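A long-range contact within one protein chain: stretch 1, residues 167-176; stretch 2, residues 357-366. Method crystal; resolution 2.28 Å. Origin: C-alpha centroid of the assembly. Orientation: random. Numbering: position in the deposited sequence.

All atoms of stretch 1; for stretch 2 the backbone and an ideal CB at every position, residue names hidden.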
# COMPACT_ATOMS: atom_id res chain seq x y z
N GLU A 167 15.77 -5.71 11.93
CA GLU A 167 15.20 -5.33 13.21
C GLU A 167 13.84 -6.00 13.46
O GLU A 167 13.41 -6.12 14.60
CB GLU A 167 15.06 -3.81 13.30
CG GLU A 167 16.40 -3.10 13.20
CD GLU A 167 16.27 -1.59 13.10
OE1 GLU A 167 15.19 -1.11 12.70
OE2 GLU A 167 17.27 -0.90 13.40
N LEU A 168 13.18 -6.44 12.41
CA LEU A 168 11.84 -7.01 12.53
C LEU A 168 11.87 -8.49 12.87
O LEU A 168 10.92 -9.04 13.43
CB LEU A 168 11.05 -6.81 11.23
CG LEU A 168 10.68 -5.39 10.82
CD1 LEU A 168 10.00 -5.40 9.45
CD2 LEU A 168 9.79 -4.71 11.86
N VAL A 169 12.95 -9.15 12.48
CA VAL A 169 13.07 -10.59 12.60
C VAL A 169 12.77 -11.11 14.00
O VAL A 169 11.96 -12.03 14.14
CB VAL A 169 14.44 -11.06 12.14
CG1 VAL A 169 14.59 -12.55 12.40
CG2 VAL A 169 14.63 -10.73 10.68
N PRO A 170 13.42 -10.54 15.03
CA PRO A 170 13.14 -11.07 16.37
C PRO A 170 11.65 -11.07 16.68
O PRO A 170 11.17 -11.97 17.36
CB PRO A 170 13.89 -10.09 17.29
CG PRO A 170 15.00 -9.57 16.44
CD PRO A 170 14.45 -9.49 15.05
N HIS A 171 10.91 -10.09 16.17
CA HIS A 171 9.48 -9.99 16.44
C HIS A 171 8.59 -10.85 15.55
O HIS A 171 7.45 -11.15 15.93
CB HIS A 171 9.03 -8.53 16.33
CG HIS A 171 9.76 -7.61 17.25
ND1 HIS A 171 9.24 -7.20 18.46
CD2 HIS A 171 10.97 -7.02 17.14
CE1 HIS A 171 10.10 -6.40 19.05
NE2 HIS A 171 11.16 -6.27 18.28
N PHE A 172 9.08 -11.24 14.38
CA PHE A 172 8.21 -11.84 13.38
C PHE A 172 8.77 -13.11 12.74
O PHE A 172 8.31 -13.53 11.67
CB PHE A 172 7.92 -10.82 12.28
CG PHE A 172 7.01 -9.71 12.71
CD1 PHE A 172 7.51 -8.43 12.91
CD2 PHE A 172 5.66 -9.93 12.88
CE1 PHE A 172 6.66 -7.39 13.28
CE2 PHE A 172 4.81 -8.90 13.26
CZ PHE A 172 5.31 -7.63 13.46
N SER A 173 9.76 -13.69 13.39
CA SER A 173 10.35 -14.94 12.92
C SER A 173 9.26 -15.99 12.70
O SER A 173 8.45 -16.26 13.60
CB SER A 173 11.39 -15.44 13.93
OG SER A 173 12.12 -16.53 13.41
N GLY A 174 9.23 -16.57 11.50
CA GLY A 174 8.23 -17.56 11.11
C GLY A 174 6.76 -17.14 11.17
O GLY A 174 5.86 -18.00 11.24
N PHE A 175 6.50 -15.83 11.12
CA PHE A 175 5.17 -15.29 11.43
C PHE A 175 4.19 -15.20 10.24
O PHE A 175 3.00 -15.51 10.38
CB PHE A 175 5.34 -13.93 12.10
CG PHE A 175 4.04 -13.23 12.46
CD1 PHE A 175 3.35 -13.55 13.62
CD2 PHE A 175 3.55 -12.21 11.66
CE1 PHE A 175 2.18 -12.90 13.95
CE2 PHE A 175 2.38 -11.54 11.99
CZ PHE A 175 1.70 -11.89 13.13
N PHE A 176 4.69 -14.79 9.07
CA PHE A 176 3.83 -14.40 7.95
C PHE A 176 3.46 -15.49 6.96
O PHE A 176 4.27 -16.35 6.59
CB PHE A 176 4.49 -13.26 7.16
CG PHE A 176 4.64 -11.99 7.95
CD1 PHE A 176 5.86 -11.63 8.49
CD2 PHE A 176 3.54 -11.18 8.17
CE1 PHE A 176 5.99 -10.46 9.23
CE2 PHE A 176 3.66 -10.00 8.90
CZ PHE A 176 4.88 -9.64 9.43
N UNK A 357 -6.35 -8.88 16.45
CA UNK A 357 -6.01 -9.87 17.44
C UNK A 357 -4.74 -10.59 17.03
O UNK A 357 -4.03 -11.13 17.88
CB UNK A 357 -7.16 -10.86 17.63
N UNK A 358 -4.45 -10.58 15.73
CA UNK A 358 -3.29 -11.26 15.16
C UNK A 358 -1.99 -10.55 15.49
O UNK A 358 -0.91 -11.14 15.35
CB UNK A 358 -3.44 -11.38 13.64
N UNK A 359 -2.06 -9.29 15.87
CA UNK A 359 -0.84 -8.56 16.19
C UNK A 359 -0.12 -9.26 17.34
O UNK A 359 -0.74 -9.63 18.33
CB UNK A 359 -1.15 -7.11 16.55
N UNK A 360 1.20 -9.46 17.19
CA UNK A 360 1.98 -9.97 18.32
C UNK A 360 2.16 -8.83 19.30
O UNK A 360 1.57 -7.76 19.12
CB UNK A 360 3.33 -10.53 17.87
N UNK A 361 2.99 -9.02 20.31
CA UNK A 361 3.33 -7.89 21.16
C UNK A 361 4.18 -6.91 20.36
O UNK A 361 5.11 -7.31 19.66
CB UNK A 361 4.06 -8.35 22.42
N UNK A 362 3.86 -5.64 20.47
CA UNK A 362 4.58 -4.63 19.71
C UNK A 362 5.64 -3.91 20.55
O UNK A 362 6.31 -2.99 20.06
CB UNK A 362 3.59 -3.61 19.14
N UNK A 363 5.79 -4.32 21.80
CA UNK A 363 6.83 -3.75 22.66
C UNK A 363 8.19 -3.86 21.96
O UNK A 363 8.58 -4.94 21.51
CB UNK A 363 6.86 -4.46 24.02
N UNK A 364 8.90 -2.74 21.84
CA UNK A 364 10.20 -2.74 21.20
C UNK A 364 10.13 -2.41 19.72
O UNK A 364 11.15 -2.36 19.03
CB UNK A 364 10.87 -4.10 21.39
N UNK A 365 8.92 -2.18 19.22
CA UNK A 365 8.75 -1.81 17.82
C UNK A 365 8.49 -0.32 17.66
O UNK A 365 7.79 0.28 18.47
CB UNK A 365 7.60 -2.61 17.20
N UNK A 366 9.07 0.27 16.63
CA UNK A 366 8.67 1.61 16.22
C UNK A 366 7.39 1.50 15.37
O UNK A 366 7.43 1.13 14.20
CB UNK A 366 9.79 2.30 15.44

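Position 357 is out of reach of stretch 1, so many residues would do; it is Glu357.

At position 358 the CA-to-CB bond points sideways. The nearest atom is Phe175 CZ, 5.2 Å from the ideal CB. Many side chains would fit. The residue is Leu358, and its backbone makes the contact: the carbonyl O lies 3.5 Å from Phe175 CZ, at the edge of the ring, where the polarised C-H groups suit an oxygen.

Position 359 points away from stretch 1, which leaves the choice open. It is Ala359.

Position 360 points toward stretch 1. Its ideal CB lies 4.7 Å from Phe175 CE1 and 5.1 Å from Phe172 CE2, with the carbonyl O of His171 at 4.6 Å. Two aromatic rings favour a compact apolar group, such as valine or proline. Phi of -75° permits proline. The residue is Pro360. Its CG packs 3.6 Å from Phe172 CE2 and 3.7 Å from Phe175 CE1, so one ring atom touches both phenylalanines.

Position 361 points sideways into open space, so small or polar residues would do. It is Ser361. Its OG accepts a weak hydrogen bond from the N of 363, at 3.5 Å.

Position 362 begins a type II turn that runs to 365, and its CB points away. Several residues would suit. It is Leu362, whose O accepts a hydrogen bond from the N of 365 at 2.9 Å, closing the turn.

Position 363 points sideways with nothing near its CB. A polar residue is reasonable. It is Asp363, whose carboxylate leads away, while its backbone O sits 3.2 Å from His171 CE1, at the ring edge.

Position 364 has phi 93° and psi 0°. A CB here would jam against the preceding carbonyl O and lie 3.4 Å from His171 CE1. Both points call for glycine, and the residue is Gly364.

Position 365 points sideways, with the ideal CB 4.9 Å from His171 CE1. A longer apolar chain could reach back to the imidazole, Phe172 and Leu168; leucine, isoleucine or methionine would serve. It is Leu365. CD1 lies over one face of the His171 ring, 3.4 Å from its centroid, in a CH-pi contact. CD2 lies 4.2 Å from both Leu168 CD2 and Phe172 CE1.

Position 366 points sideways, with nothing near its CB. A long polar chain is acceptable. It is Lys366, fully extended beyond chi1.

Stretch 2, residues 357-366: ELAPSLDGLK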
# COMPACT_ATOMS: atom_id res chain seq x y z
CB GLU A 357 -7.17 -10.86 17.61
CG GLU A 357 -7.23 -11.47 18.98
CD GLU A 357 -7.48 -10.43 20.05
OE1 GLU A 357 -8.24 -9.48 19.79
OE2 GLU A 357 -6.91 -10.57 21.16
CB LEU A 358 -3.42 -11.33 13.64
CG LEU A 358 -4.16 -12.49 12.99
CD1 LEU A 358 -3.62 -13.81 13.52
CD2 LEU A 358 -5.64 -12.36 13.25
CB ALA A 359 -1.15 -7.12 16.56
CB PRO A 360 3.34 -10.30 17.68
CG PRO A 360 3.16 -10.16 16.21
CD PRO A 360 2.05 -9.18 16.02
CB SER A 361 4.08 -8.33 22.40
OG SER A 361 4.41 -7.20 23.19
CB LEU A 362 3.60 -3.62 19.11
CG LEU A 362 2.52 -4.23 18.22
CD1 LEU A 362 1.68 -3.12 17.63
CD2 LEU A 362 3.14 -5.08 17.12
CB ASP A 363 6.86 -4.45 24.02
CG ASP A 363 5.57 -4.26 24.81
OD1 ASP A 363 4.94 -3.19 24.68
OD2 ASP A 363 5.18 -5.19 25.55
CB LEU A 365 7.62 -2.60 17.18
CG LEU A 365 7.97 -3.77 16.28
CD1 LEU A 365 7.62 -5.08 16.95
CD2 LEU A 365 7.21 -3.64 14.98
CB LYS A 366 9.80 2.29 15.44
CG LYS A 366 11.10 2.42 16.21
CD LYS A 366 12.18 3.10 15.38
CE LYS A 366 13.38 3.44 16.24
NZ LYS A 366 14.43 4.17 15.47
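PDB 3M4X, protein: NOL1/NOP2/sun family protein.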